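Local coordinates for protein glycerol dehydratase (Clostridium butyricum, PDB 1R9D) that probably dehydrates glycerol without coenzyme B12, as a glycyl radical enzyme of the pyruvate formate-lyase family, at residues I412-S417 with D691-S696; L422-D427 with P436-K441. All blocks are in the same frame, centred on the assembly; numbering follows the deposited sequence.

Contact 1. Residues I412-S417 with D691-S696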
loop_
_atom_site.group_PDB
_atom_site.type_symbol
_atom_site.label_atom_id
_atom_site.label_comp_id
_atom_site.label_asym_id
_atom_site.label_seq_id
_atom_site.Cartn_x
_atom_site.Cartn_y
_atom_site.Cartn_z
ATOM N N ILE A 412 16.270 -29.337 16.187
ATOM C CA ILE A 412 16.973 -29.255 14.911
ATOM C C ILE A 412 16.188 -29.960 13.796
ATOM O O ILE A 412 15.916 -29.359 12.757
ATOM C CB ILE A 412 18.416 -29.809 15.049
ATOM C CG1 ILE A 412 19.221 -28.878 15.969
ATOM C CG2 ILE A 412 19.088 -29.899 13.685
ATOM C CD1 ILE A 412 20.631 -29.350 16.286
ATOM N N PRO A 413 15.799 -31.234 13.997
ATOM C CA PRO A 413 15.035 -31.948 12.964
ATOM C C PRO A 413 13.712 -31.241 12.640
ATOM O O PRO A 413 13.322 -31.123 11.477
ATOM C CB PRO A 413 14.800 -33.323 13.591
ATOM C CG PRO A 413 15.992 -33.505 14.465
ATOM C CD PRO A 413 16.168 -32.145 15.096
ATOM N N ALA A 414 13.017 -30.783 13.679
ATOM C CA ALA A 414 11.752 -30.082 13.490
ATOM C C ALA A 414 11.941 -28.835 12.620
ATOM O O ALA A 414 11.107 -28.533 11.763
ATOM C CB ALA A 414 11.159 -29.695 14.845
ATOM N N LEU A 415 13.034 -28.112 12.838
ATOM C CA LEU A 415 13.305 -26.908 12.055
ATOM C C LEU A 415 13.627 -27.239 10.598
ATOM O O LEU A 415 13.154 -26.557 9.684
ATOM C CB LEU A 415 14.462 -26.112 12.676
ATOM C CG LEU A 415 14.128 -25.379 13.978
ATOM C CD1 LEU A 415 15.387 -24.705 14.544
ATOM C CD2 LEU A 415 13.050 -24.340 13.703
ATOM N N VAL A 416 14.432 -28.272 10.376
ATOM C CA VAL A 416 14.779 -28.653 9.009
ATOM C C VAL A 416 13.508 -29.067 8.282
ATOM O O VAL A 416 13.354 -28.831 7.082
ATOM C CB VAL A 416 15.788 -29.824 8.969
ATOM C CG1 VAL A 416 16.052 -30.224 7.523
ATOM C CG2 VAL A 416 17.091 -29.417 9.639
ATOM N N SER A 417 12.596 -29.685 9.025
ATOM C CA SER A 417 11.324 -30.125 8.471
ATOM C C SER A 417 10.521 -28.914 7.988
ATOM O O SER A 417 9.743 -29.010 7.040
ATOM C CB SER A 417 10.532 -30.888 9.540
ATOM O OG SER A 417 9.269 -31.298 9.046
ATOM N N ASP A 691 3.278 -35.136 20.189
ATOM C CA ASP A 691 4.083 -34.884 18.989
ATOM C C ASP A 691 4.752 -33.511 19.125
ATOM O O ASP A 691 4.159 -32.484 18.782
ATOM C CB ASP A 691 3.202 -34.902 17.734
ATOM C CG ASP A 691 4.008 -34.787 16.447
ATOM O OD1 ASP A 691 5.171 -34.335 16.506
ATOM O OD2 ASP A 691 3.474 -35.139 15.372
ATOM N N HIS A 692 5.980 -33.497 19.633
ATOM C CA HIS A 692 6.721 -32.250 19.821
ATOM C C HIS A 692 7.396 -31.755 18.538
ATOM O O HIS A 692 7.959 -30.658 18.512
ATOM C CB HIS A 692 7.777 -32.442 20.910
ATOM C CG HIS A 692 7.202 -32.676 22.274
ATOM N ND1 HIS A 692 6.870 -31.647 23.129
ATOM C CD2 HIS A 692 6.905 -33.823 22.931
ATOM C CE1 HIS A 692 6.396 -32.149 24.256
ATOM N NE2 HIS A 692 6.407 -33.467 24.163
ATOM N N PHE A 693 7.348 -32.562 17.481
ATOM C CA PHE A 693 7.955 -32.175 16.210
ATOM C C PHE A 693 7.034 -31.264 15.398
ATOM O O PHE A 693 7.490 -30.304 14.780
ATOM C CB PHE A 693 8.289 -33.416 15.359
ATOM C CG PHE A 693 9.416 -34.253 15.902
ATOM C CD1 PHE A 693 9.197 -35.168 16.928
ATOM C CD2 PHE A 693 10.701 -34.137 15.373
ATOM C CE1 PHE A 693 10.239 -35.959 17.418
ATOM C CE2 PHE A 693 11.750 -34.921 15.854
ATOM C CZ PHE A 693 11.520 -35.836 16.878
ATOM N N ILE A 694 5.740 -31.572 15.394
ATOM C CA ILE A 694 4.779 -30.784 14.625
ATOM C C ILE A 694 4.546 -29.410 15.254
ATOM O O ILE A 694 4.304 -28.432 14.547
ATOM C CB ILE A 694 3.430 -31.534 14.483
ATOM C CG1 ILE A 694 2.579 -30.865 13.400
ATOM C CG2 ILE A 694 2.684 -31.549 15.811
ATOM C CD1 ILE A 694 1.329 -31.645 13.021
ATOM N N ALA A 695 4.623 -29.347 16.581
ATOM C CA ALA A 695 4.449 -28.088 17.305
ATOM C C ALA A 695 5.795 -27.369 17.318
ATOM O O ALA A 695 6.364 -27.104 18.379
ATOM C CB ALA A 695 3.987 -28.367 18.735
ATOM N N SER A 696 6.285 -27.048 16.123
ATOM C CA SER A 696 7.574 -26.397 15.943
ATOM C C SER A 696 7.673 -24.961 16.445
ATOM O O SER A 696 8.757 -24.381 16.445
ATOM C CB SER A 696 7.988 -26.472 14.468
ATOM O OG SER A 696 6.912 -26.112 13.623
HETATM O O HOH W 1 7.868 -29.318 12.377
#
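Helix 408-417 packs against the loop 691-696, which opens with an Asx turn at Asp691 and links helix 680-687 to strand 702-705, through Pro413 and Ala414 on one side and Phe693 on the other. The two backbones come nearest at Ala414 and Phe693, whose CA atoms lie 5.1 Å apart. Ala414 points its methyl group at the loop; the nearest neighbour of its CB is Phe693 O at 3.7 Å, and the ring lies more loosely beside it, Ala414 CB to Phe693 CD2 4.5 Å. Phe693 CG stands anti to the carbonyl carbon (chi1 -70°), which swings the ring toward the helix. There Pro413 CB approaches the ring near its plane, at the edge, 4.1 Å from Phe693 CE2. This is a light apolar contact in a partly buried interface. The polar link is a water, which donates to Phe693 O at 2.6 Å and, more weakly, to Ala414 O.

Asp691 ties down the start of the loop. Its OD1 accepts from two backbone amides, Phe693 N at 3.0 Å, nearly along the C-O axis, and Ile694 N, which comes from well above the carboxylate plane with the straighter N-H...O angle of 159°. Both bonds help to hold the peptides on either side of Phe693. Further along, Arg418, just beyond the helix segment, donates to Ile694 O, while Ser696 OG bonds Gln636. In sequence terms the contact joins the pyruvate formate lyase-like region to the glycine radical region, a helix-to-loop packing in which an Asx turn presents an aromatic side chain to a helix flank.

Contact 2. Residues L422-D427 with P436-K441; sequences LEDARD and PQKPGK
Asp424 and Asp427 face Lys438 and Lys441 in a four-residue salt-bridge network between helix 422-426 and the residue that follows it, Asp427, on one side and the type II beta turn Lys438-Lys441 on the other. The shortest bond runs from Lys438 NZ to Asp427 OD2, 2.7 Å, reaching the oxygen on its anti side and 19° out of the carboxylate plane. Lys441 NZ donates to the syn lone pair of Asp424 OD1 at 3.1 Å. A weak second bond goes to the other oxygen, OD2. Between these pairs, Lys438 NZ also makes a long salt bridge to Asp424 OD1.

The aliphatic part of Lys438 crosses Asp424 at about a right angle, its CE 3.4 Å from Asp424 OD1. A bend at chi2 (59°) carries the chain across the side of the helix, past Asp424, to Asp427, whereas Lys441 stays extended beyond CG. One water accepts from Lys438 NZ; another accepts from Lys441 NZ and donates to Asp424 OD2.

Each acid has a second partner in the body of the protein. Tyr543 OH hydrogen-bonds Asp424 OD2, and Arg287 forms a salt bridge with Asp427 OD1. The added positive charge would probably favour ionised carboxylates. Lys438 O bonds Thr442 OG1, and at the second position of the turn, Pro439 CD lies 3.4 Å from Asp427 O.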
loop_
_atom_site.group_PDB
_atom_site.type_symbol
_atom_site.label_atom_id
_atom_site.label_comp_id
_atom_site.label_asym_id
_atom_site.label_seq_id
_atom_site.Cartn_x
_atom_site.Cartn_y
_atom_site.Cartn_z
ATOM N N LEU A 422 20.246 -27.509 7.325
ATOM C CA LEU A 422 20.761 -28.153 8.530
ATOM C C LEU A 422 21.709 -27.199 9.262
ATOM O O LEU A 422 21.713 -27.135 10.494
ATOM C CB LEU A 422 21.498 -29.448 8.171
ATOM C CG LEU A 422 22.148 -30.234 9.314
ATOM C CD1 LEU A 422 21.095 -30.638 10.340
ATOM C CD2 LEU A 422 22.840 -31.474 8.740
ATOM N N GLU A 423 22.503 -26.450 8.501
ATOM C CA GLU A 423 23.443 -25.503 9.093
ATOM C C GLU A 423 22.698 -24.443 9.906
ATOM O O GLU A 423 23.067 -24.148 11.045
ATOM C CB GLU A 423 24.275 -24.822 8.002
ATOM C CG GLU A 423 25.606 -24.275 8.497
ATOM C CD GLU A 423 26.287 -23.341 7.502
ATOM O OE1 GLU A 423 26.238 -23.618 6.282
ATOM O OE2 GLU A 423 26.886 -22.334 7.949
ATOM N N ASP A 424 21.649 -23.869 9.319
ATOM C CA ASP A 424 20.863 -22.845 10.005
ATOM C C ASP A 424 20.128 -23.414 11.219
ATOM O O ASP A 424 20.083 -22.783 12.270
ATOM C CB ASP A 424 19.850 -22.201 9.047
ATOM C CG ASP A 424 20.484 -21.168 8.123
ATOM O OD1 ASP A 424 21.612 -20.714 8.409
ATOM O OD2 ASP A 424 19.842 -20.794 7.116
ATOM N N ALA A 425 19.552 -24.606 11.074
ATOM C CA ALA A 425 18.829 -25.232 12.181
ATOM C C ALA A 425 19.752 -25.476 13.378
ATOM O O ALA A 425 19.342 -25.311 14.525
ATOM C CB ALA A 425 18.198 -26.555 11.728
ATOM N N ARG A 426 20.997 -25.861 13.107
ATOM C CA ARG A 426 21.965 -26.119 14.166
ATOM C C ARG A 426 22.335 -24.859 14.940
ATOM O O ARG A 426 22.802 -24.938 16.075
ATOM C CB ARG A 426 23.242 -26.741 13.589
ATOM C CG ARG A 426 23.121 -28.222 13.290
ATOM C CD ARG A 426 24.367 -28.760 12.612
ATOM N NE ARG A 426 24.320 -30.217 12.488
ATOM C CZ ARG A 426 25.099 -30.919 11.675
ATOM N NH1 ARG A 426 25.984 -30.297 10.911
ATOM N NH2 ARG A 426 24.993 -32.243 11.629
ATOM N N ASP A 427 22.115 -23.699 14.330
ATOM C CA ASP A 427 22.459 -22.430 14.967
ATOM C C ASP A 427 21.239 -21.728 15.573
ATOM O O ASP A 427 21.228 -20.512 15.731
ATOM C CB ASP A 427 23.134 -21.519 13.932
ATOM C CG ASP A 427 23.851 -20.339 14.563
ATOM O OD1 ASP A 427 24.604 -20.551 15.538
ATOM O OD2 ASP A 427 23.670 -19.202 14.073
ATOM N N PRO A 436 11.679 -21.569 18.737
ATOM C CA PRO A 436 12.978 -21.619 18.055
ATOM C C PRO A 436 13.047 -20.924 16.695
ATOM O O PRO A 436 12.061 -20.871 15.960
ATOM C CB PRO A 436 13.258 -23.125 17.911
ATOM C CG PRO A 436 12.018 -23.827 18.429
ATOM C CD PRO A 436 10.921 -22.808 18.514
ATOM N N GLN A 437 14.225 -20.408 16.357
ATOM C CA GLN A 437 14.427 -19.758 15.060
ATOM C C GLN A 437 15.914 -19.578 14.770
ATOM O O GLN A 437 16.749 -19.656 15.670
ATOM C CB GLN A 437 13.748 -18.373 15.012
ATOM C CG GLN A 437 14.662 -17.208 15.476
ATOM C CD GLN A 437 14.109 -15.808 15.192
ATOM O OE1 GLN A 437 14.855 -14.821 15.225
ATOM N NE2 GLN A 437 12.809 -15.711 14.930
ATOM N N LYS A 438 16.236 -19.361 13.498
ATOM C CA LYS A 438 17.609 -19.092 13.086
ATOM C C LYS A 438 17.707 -17.571 13.235
ATOM O O LYS A 438 17.052 -16.824 12.507
ATOM C CB LYS A 438 17.821 -19.491 11.621
ATOM C CG LYS A 438 19.027 -18.830 10.959
ATOM C CD LYS A 438 20.340 -19.152 11.664
ATOM C CE LYS A 438 21.498 -18.497 10.922
ATOM N NZ LYS A 438 22.828 -18.844 11.491
ATOM N N PRO A 439 18.513 -17.096 14.192
ATOM C CA PRO A 439 18.636 -15.648 14.380
ATOM C C PRO A 439 19.199 -14.939 13.154
ATOM O O PRO A 439 20.011 -15.505 12.416
ATOM C CB PRO A 439 19.577 -15.531 15.579
ATOM C CG PRO A 439 19.350 -16.814 16.337
ATOM C CD PRO A 439 19.296 -17.824 15.206
ATOM N N GLY A 440 18.757 -13.702 12.951
ATOM C CA GLY A 440 19.234 -12.897 11.840
ATOM C C GLY A 440 18.738 -13.262 10.453
ATOM O O GLY A 440 19.223 -12.707 9.469
ATOM N N LYS A 441 17.778 -14.176 10.364
ATOM C CA LYS A 441 17.252 -14.596 9.067
ATOM C C LYS A 441 15.757 -14.879 9.083
ATOM O O LYS A 441 15.202 -15.302 8.068
ATOM C CB LYS A 441 17.960 -15.869 8.599
ATOM C CG LYS A 441 19.460 -15.761 8.413
ATOM C CD LYS A 441 19.985 -17.022 7.736
ATOM C CE LYS A 441 21.468 -16.913 7.411
ATOM N NZ LYS A 441 21.968 -18.139 6.720
HETATM O O HOH W 2 24.181 -21.176 10.474
HETATM O O HOH W 3 20.960 -19.947 4.736
#

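In the fold
From the N terminus, the chain leaves strand 404-407 of a five-strand mixed sheet and enters helix 408-417, one side of contact 1. Helix 422-426 follows, and the second strand of the hairpin 429-431/435-437 runs into segment 436-441, which closes contact 2, a local loop with eight residues between its segments. Contact 1 closes only at 691-696, 274 residues on, so contact 2 is nested inside its loop. The loop 691-696 then leads into strand 702-705, at the edge of the same sheet. The centres lie about 13 Å apart, and the contacts touch: Ala425 packs on Ile412, Leu415 and Val416, while Pro436 meets Ser696 directly.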